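Long-range contacts in putative metal-sulfur cluster biosynthesis proteins YuaD (PDB 1ORU), which is of unknown function but carries a MOSC domain, a fold whose members are generally thought to bind molybdenum and pyridoxal phosphate: residues 66-72 and 161-167; 87-93 and 138-143. One frame throughout, in Å; residues are numbered along the deposited sequence.

Contact 1: 66-72 and 161-167; sequences RRQISIV and RGIVCIV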
loop_
_atom_site.group_PDB
_atom_site.type_symbol
_atom_site.label_atom_id
_atom_site.label_comp_id
_atom_site.label_asym_id
_atom_site.label_seq_id
_atom_site.Cartn_x
_atom_site.Cartn_y
_atom_site.Cartn_z
ATOM N N ARG A 66 6.029 -6.235 -0.363
ATOM C CA ARG A 66 5.515 -4.896 -0.603
ATOM C C ARG A 66 6.504 -3.999 -1.355
ATOM O O ARG A 66 6.107 -3.066 -2.051
ATOM C CB ARG A 66 5.189 -4.280 0.750
ATOM C CG ARG A 66 4.646 -2.892 0.711
ATOM C CD ARG A 66 4.708 -2.285 2.098
ATOM N NE ARG A 66 3.921 -1.063 2.158
ATOM C CZ ARG A 66 4.176 -0.046 2.972
ATOM N NH1 ARG A 66 5.211 -0.104 3.799
ATOM N NH2 ARG A 66 3.386 1.020 2.964
ATOM N N ARG A 67 7.792 -4.284 -1.207
ATOM C CA ARG A 67 8.836 -3.492 -1.848
ATOM C C ARG A 67 9.318 -4.157 -3.140
ATOM O O ARG A 67 10.456 -4.623 -3.231
ATOM C CB ARG A 67 9.994 -3.311 -0.862
ATOM C CG ARG A 67 9.595 -2.557 0.412
ATOM C CD ARG A 67 10.622 -2.743 1.527
ATOM N NE ARG A 67 11.950 -2.317 1.100
ATOM C CZ ARG A 67 12.379 -1.058 1.110
ATOM N NH1 ARG A 67 11.588 -0.085 1.544
ATOM N NH2 ARG A 67 13.591 -0.770 0.652
ATOM N N GLN A 68 8.442 -4.187 -4.140
ATOM C CA GLN A 68 8.748 -4.813 -5.424
ATOM C C GLN A 68 9.590 -3.970 -6.368
ATOM O O GLN A 68 10.452 -4.496 -7.065
ATOM C CB GLN A 68 7.447 -5.202 -6.129
ATOM C CG GLN A 68 6.702 -6.321 -5.431
ATOM C CD GLN A 68 5.302 -6.519 -5.978
ATOM O OE1 GLN A 68 5.024 -6.197 -7.130
ATOM N NE2 GLN A 68 4.418 -7.066 -5.154
ATOM N N ILE A 69 9.339 -2.665 -6.393
ATOM C CA ILE A 69 10.069 -1.762 -7.280
ATOM C C ILE A 69 10.541 -0.541 -6.503
ATOM O O ILE A 69 9.776 0.055 -5.746
ATOM C CB ILE A 69 9.165 -1.274 -8.446
ATOM C CG1 ILE A 69 8.637 -2.468 -9.248
ATOM C CG2 ILE A 69 9.949 -0.334 -9.358
ATOM C CD1 ILE A 69 9.707 -3.220 -10.033
ATOM N N SER A 70 11.802 -0.173 -6.694
ATOM C CA SER A 70 12.369 0.978 -6.010
ATOM C C SER A 70 12.562 2.114 -7.002
ATOM O O SER A 70 13.121 1.908 -8.081
ATOM C CB SER A 70 13.712 0.600 -5.384
ATOM O OG SER A 70 14.301 1.717 -4.753
ATOM N N ILE A 71 12.095 3.308 -6.639
ATOM C CA ILE A 71 12.216 4.471 -7.514
ATOM C C ILE A 71 12.883 5.670 -6.835
ATOM O O ILE A 71 12.619 5.961 -5.668
ATOM C CB ILE A 71 10.832 4.959 -8.012
ATOM C CG1 ILE A 71 10.043 3.799 -8.620
ATOM C CG2 ILE A 71 11.016 6.076 -9.036
ATOM C CD1 ILE A 71 8.672 4.213 -9.136
ATOM N N VAL A 72 13.751 6.354 -7.576
ATOM C CA VAL A 72 14.416 7.558 -7.077
ATOM C C VAL A 72 14.324 8.601 -8.185
ATOM O O VAL A 72 14.159 8.257 -9.354
ATOM C CB VAL A 72 15.922 7.328 -6.746
ATOM C CG1 VAL A 72 16.066 6.264 -5.678
ATOM C CG2 VAL A 72 16.700 6.943 -8.001
ATOM N N ARG A 161 14.903 10.075 -0.314
ATOM C CA ARG A 161 15.542 8.859 -0.788
ATOM C C ARG A 161 14.664 8.056 -1.749
ATOM O O ARG A 161 15.027 6.953 -2.154
ATOM C CB ARG A 161 15.970 7.994 0.404
ATOM C CG ARG A 161 16.918 6.856 0.043
ATOM C CD ARG A 161 16.335 5.532 0.476
ATOM N NE ARG A 161 17.175 4.385 0.139
ATOM C CZ ARG A 161 17.378 3.918 -1.091
ATOM N NH1 ARG A 161 16.807 4.501 -2.144
ATOM N NH2 ARG A 161 18.133 2.842 -1.264
ATOM N N GLY A 162 13.513 8.606 -2.122
ATOM C CA GLY A 162 12.642 7.904 -3.053
ATOM C C GLY A 162 11.522 7.086 -2.431
ATOM O O GLY A 162 11.285 7.141 -1.224
ATOM N N ILE A 163 10.852 6.299 -3.269
ATOM C CA ILE A 163 9.725 5.478 -2.842
ATOM C C ILE A 163 9.839 4.034 -3.317
ATOM O O ILE A 163 10.718 3.687 -4.115
ATOM C CB ILE A 163 8.406 6.044 -3.413
ATOM C CG1 ILE A 163 8.441 5.974 -4.952
ATOM C CG2 ILE A 163 8.216 7.485 -2.954
ATOM C CD1 ILE A 163 7.205 6.523 -5.655
ATOM N N VAL A 164 8.948 3.194 -2.802
ATOM C CA VAL A 164 8.874 1.798 -3.209
ATOM C C VAL A 164 7.457 1.586 -3.722
ATOM O O VAL A 164 6.525 2.257 -3.272
ATOM C CB VAL A 164 9.167 0.819 -2.048
ATOM C CG1 VAL A 164 10.665 0.771 -1.787
ATOM C CG2 VAL A 164 8.423 1.246 -0.794
ATOM N N CYS A 165 7.303 0.660 -4.665
ATOM C CA CYS A 165 6.008 0.375 -5.272
ATOM C C CYS A 165 5.751 -1.108 -5.494
ATOM O O CYS A 165 6.665 -1.926 -5.480
ATOM C CB CYS A 165 5.897 1.039 -6.654
ATOM S SG CYS A 165 6.095 2.826 -6.734
ATOM N N ILE A 166 4.481 -1.425 -5.723
ATOM C CA ILE A 166 4.039 -2.777 -6.043
ATOM C C ILE A 166 3.643 -2.662 -7.514
ATOM O O ILE A 166 3.233 -1.586 -7.950
ATOM C CB ILE A 166 2.786 -3.162 -5.220
ATOM C CG1 ILE A 166 3.202 -3.618 -3.822
ATOM C CG2 ILE A 166 1.978 -4.228 -5.948
ATOM C CD1 ILE A 166 2.010 -3.800 -2.877
ATOM N N VAL A 167 3.793 -3.734 -8.290
ATOM C CA VAL A 167 3.382 -3.689 -9.695
ATOM C C VAL A 167 1.864 -3.896 -9.705
ATOM O O VAL A 167 1.374 -4.956 -9.300
ATOM C CB VAL A 167 4.053 -4.808 -10.539
ATOM C CG1 VAL A 167 3.485 -4.810 -11.958
ATOM C CG2 VAL A 167 5.566 -4.589 -10.591
HETATM O O HOH W 1 2.394 -7.016 -7.867
HETATM O O HOH W 2 16.524 2.816 -4.512
HETATM O O HOH W 3 13.802 4.541 -3.308
#

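Contact 2: 87-93 and 138-143; sequences PRILPEW and VIQSYY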
loop_
_atom_site.group_PDB
_atom_site.type_symbol
_atom_site.label_atom_id
_atom_site.label_comp_id
_atom_site.label_asym_id
_atom_site.label_seq_id
_atom_site.Cartn_x
_atom_site.Cartn_y
_atom_site.Cartn_z
ATOM N N PRO A 87 30.325 14.883 -5.451
ATOM C CA PRO A 87 29.986 15.260 -6.826
ATOM C C PRO A 87 28.745 14.612 -7.429
ATOM O O PRO A 87 28.032 15.247 -8.207
ATOM C CB PRO A 87 31.257 14.917 -7.599
ATOM C CG PRO A 87 31.800 13.764 -6.849
ATOM C CD PRO A 87 31.624 14.189 -5.414
ATOM N N ARG A 88 28.478 13.357 -7.082
ATOM C CA ARG A 88 27.309 12.687 -7.633
ATOM C C ARG A 88 26.871 11.445 -6.870
ATOM O O ARG A 88 27.662 10.812 -6.171
ATOM C CB ARG A 88 27.567 12.309 -9.095
ATOM C CG ARG A 88 28.781 11.419 -9.289
ATOM C CD ARG A 88 28.919 10.951 -10.732
ATOM N NE ARG A 88 30.118 10.137 -10.922
ATOM C CZ ARG A 88 30.442 9.529 -12.058
ATOM N NH1 ARG A 88 29.654 9.637 -13.120
ATOM N NH2 ARG A 88 31.556 8.815 -12.137
ATOM N N ILE A 89 25.591 11.114 -7.016
ATOM C CA ILE A 89 24.994 9.939 -6.394
ATOM C C ILE A 89 24.249 9.215 -7.514
ATOM O O ILE A 89 23.276 9.736 -8.046
ATOM C CB ILE A 89 23.978 10.332 -5.293
ATOM C CG1 ILE A 89 24.701 10.983 -4.113
ATOM C CG2 ILE A 89 23.210 9.107 -4.833
ATOM C CD1 ILE A 89 25.649 10.053 -3.385
ATOM N N LEU A 90 24.711 8.022 -7.873
ATOM C CA LEU A 90 24.076 7.258 -8.946
ATOM C C LEU A 90 22.937 6.382 -8.439
ATOM O O LEU A 90 23.047 5.754 -7.387
ATOM C CB LEU A 90 25.111 6.379 -9.651
ATOM C CG LEU A 90 26.302 7.117 -10.271
ATOM C CD1 LEU A 90 27.205 6.110 -10.974
ATOM C CD2 LEU A 90 25.809 8.172 -11.246
ATOM N N PRO A 91 21.822 6.328 -9.190
ATOM C CA PRO A 91 20.682 5.506 -8.774
ATOM C C PRO A 91 21.091 4.059 -8.489
ATOM O O PRO A 91 20.539 3.416 -7.592
ATOM C CB PRO A 91 19.727 5.617 -9.966
ATOM C CG PRO A 91 19.975 7.024 -10.446
ATOM C CD PRO A 91 21.498 7.105 -10.400
ATOM N N GLU A 92 22.063 3.559 -9.253
ATOM C CA GLU A 92 22.547 2.188 -9.096
ATOM C C GLU A 92 23.051 1.909 -7.686
ATOM O O GLU A 92 22.810 0.836 -7.124
ATOM C CB GLU A 92 23.679 1.896 -10.089
ATOM C CG GLU A 92 23.269 1.954 -11.549
ATOM C CD GLU A 92 23.618 3.274 -12.213
ATOM O OE1 GLU A 92 23.305 4.338 -11.640
ATOM O OE2 GLU A 92 24.196 3.241 -13.321
ATOM N N TRP A 93 23.764 2.878 -7.125
ATOM C CA TRP A 93 24.319 2.737 -5.787
ATOM C C TRP A 93 23.225 2.595 -4.738
ATOM O O TRP A 93 23.440 1.996 -3.679
ATOM C CB TRP A 93 25.182 3.947 -5.443
ATOM C CG TRP A 93 26.292 4.212 -6.411
ATOM C CD1 TRP A 93 26.769 3.368 -7.375
ATOM C CD2 TRP A 93 27.084 5.398 -6.488
ATOM N NE1 TRP A 93 27.814 3.959 -8.047
ATOM C CE2 TRP A 93 28.028 5.205 -7.521
ATOM C CE3 TRP A 93 27.092 6.607 -5.780
ATOM C CZ2 TRP A 93 28.967 6.181 -7.867
ATOM C CZ3 TRP A 93 28.024 7.576 -6.122
ATOM C CH2 TRP A 93 28.951 7.356 -7.159
ATOM N N VAL A 138 28.141 2.020 0.429
ATOM C CA VAL A 138 28.461 1.896 -0.989
ATOM C C VAL A 138 28.966 3.255 -1.472
ATOM O O VAL A 138 29.990 3.349 -2.154
ATOM C CB VAL A 138 27.216 1.499 -1.815
ATOM C CG1 VAL A 138 27.529 1.571 -3.311
ATOM C CG2 VAL A 138 26.775 0.094 -1.439
ATOM N N ILE A 139 28.245 4.311 -1.115
ATOM C CA ILE A 139 28.640 5.655 -1.514
ATOM C C ILE A 139 30.026 5.956 -0.955
ATOM O O ILE A 139 30.861 6.579 -1.621
ATOM C CB ILE A 139 27.629 6.707 -1.004
ATOM C CG1 ILE A 139 26.274 6.494 -1.696
ATOM C CG2 ILE A 139 28.151 8.107 -1.279
ATOM C CD1 ILE A 139 25.125 7.314 -1.114
ATOM N N GLN A 140 30.272 5.500 0.268
ATOM C CA GLN A 140 31.559 5.718 0.910
ATOM C C GLN A 140 32.689 5.116 0.079
ATOM O O GLN A 140 33.742 5.733 -0.075
ATOM C CB GLN A 140 31.572 5.095 2.311
ATOM C CG GLN A 140 32.922 5.198 3.012
ATOM C CD GLN A 140 33.246 6.609 3.453
ATOM O OE1 GLN A 140 32.806 7.055 4.510
ATOM N NE2 GLN A 140 34.006 7.329 2.637
ATOM N N SER A 141 32.466 3.924 -0.469
ATOM C CA SER A 141 33.499 3.260 -1.259
ATOM C C SER A 141 33.889 4.023 -2.525
ATOM O O SER A 141 34.980 3.817 -3.058
ATOM C CB SER A 141 33.074 1.825 -1.614
ATOM O OG SER A 141 32.002 1.788 -2.544
ATOM N N TYR A 142 33.014 4.901 -3.002
ATOM C CA TYR A 142 33.312 5.686 -4.198
ATOM C C TYR A 142 34.027 6.989 -3.846
ATOM O O TYR A 142 34.574 7.663 -4.718
ATOM C CB TYR A 142 32.028 5.983 -4.978
ATOM C CG TYR A 142 31.519 4.780 -5.734
ATOM C CD1 TYR A 142 32.108 4.389 -6.939
ATOM C CD2 TYR A 142 30.488 3.996 -5.221
ATOM C CE1 TYR A 142 31.683 3.243 -7.609
ATOM C CE2 TYR A 142 30.057 2.847 -5.881
ATOM C CZ TYR A 142 30.659 2.477 -7.072
ATOM O OH TYR A 142 30.246 1.333 -7.715
ATOM N N TYR A 143 34.014 7.333 -2.563
ATOM C CA TYR A 143 34.668 8.544 -2.080
ATOM C C TYR A 143 35.368 8.206 -0.769
ATOM O O TYR A 143 35.127 8.839 0.261
ATOM C CB TYR A 143 33.629 9.640 -1.850
ATOM C CG TYR A 143 32.793 9.962 -3.069
ATOM C CD1 TYR A 143 33.376 10.506 -4.212
ATOM C CD2 TYR A 143 31.415 9.747 -3.071
ATOM C CE1 TYR A 143 32.612 10.834 -5.323
ATOM C CE2 TYR A 143 30.636 10.074 -4.181
ATOM C CZ TYR A 143 31.241 10.619 -5.303
ATOM O OH TYR A 143 30.480 10.970 -6.397
HETATM O O HOH W 4 31.845 10.072 -8.729
HETATM O O HOH W 5 29.151 2.594 -10.417
#

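Contact 1: 66-72 and 161-167
Two neighbouring strands, 69-72 and 163-167, run antiparallel here, their axes 4.7 Å apart at the closest point. Four main-chain hydrogen bonds tie them together. I69 N to C165 O is 2.9 Å and C165 N to I69 O 2.8 Å; two residues further along, I71 N to I163 O is 2.9 Å and I163 N to I71 O 3.0 Å. S70 and V164 form the non-hydrogen-bonded pair between them. Where the ladder begins, Q68 and I69 both face C165, a classic beta bulge, and Q68 N adds a weak bond to C165 O at 3.2 Å. The Q68 side chain extends the pairing: its OE1 accepts a hydrogen bond from V167 N at 3.0 Å, and water 1 links the same OE1 to V167 O.

These strands sit inside the large, mixed, curled sheet of the MOSC domain. Strand 69-73 pairs on its other edge with strand 98-101 in parallel, and strand 163-169 pairs with 122-128 antiparallel.

Apolar contacts gather on the face carrying I69, I71, I163 and C165: I71 CD1 lies 3.8 Å from C165 SG, I71 CB 4.0 Å from I163 CG1. Just beyond, I69 CG1 meets V167 CG2 at 4.0 Å.

Across the sheet, V164 CG1 lies under one face of the R67 guanidinium, 3.6 Å from NH1, while R67 NH2 bonds to N129. At the far end G162 is sterically required: a CB would clash with I71 O. There water 2 bridges S70 OG (2.5 Å) and R161 NH1 (2.9 Å), and R161 NH2 reaches L94 O.

Contact 2: 87-93 and 138-143
The last turn of helix 133-142 docks here against the loop that joins helix 74-84 to strand 98-101, a helix-on-loop contact within the MOSC domain, centred on the indole of W93. V138 comes first, its CG1 4.0 Å from W93 CB. I139, next along, supplies apolar contacts: its CD1 meets I89 CD1 at 3.6 Å and its CG1 lies 4.2 Å from W93 CE3, with M84 and F153 from two other helices packed around it. S141 folds back on its own helix, OG donating to V138 O at 2.6 Å. Y142 then lays its ring over the five-membered ring of W93 in an offset stack, centroids 4.0 Å apart and planes only 13° from parallel; water 5 joins W93 NE1 to Y142 OH. Y143 closes the segment by reaching to the loop's beginning. Its CE1 is 3.4 Å from P87 CG, water 4 connects its OH to R88 NE, and the same OH donates to R88 O at 2.8 Å.

Contact 2 is nested in sequence inside the loop closed by contact 1, so the chain leaves strand 69-73 through helix 74-84 and passes both segments of contact 2 before returning as strand 163-169. In space their centres lie 19 Å apart: the centre of contact 1, which is buried, is about 5 Å from the centre of the chain; that of contact 2, partly buried, is about 15 Å from it. They touch where V72 CG2 packs on P91 CB at 3.8 Å. On the side of contact 1, the R67 side chain lies about 4 Å from a bound sulfate, probably from the crystallisation liquor, which may mark an anion-binding pocket.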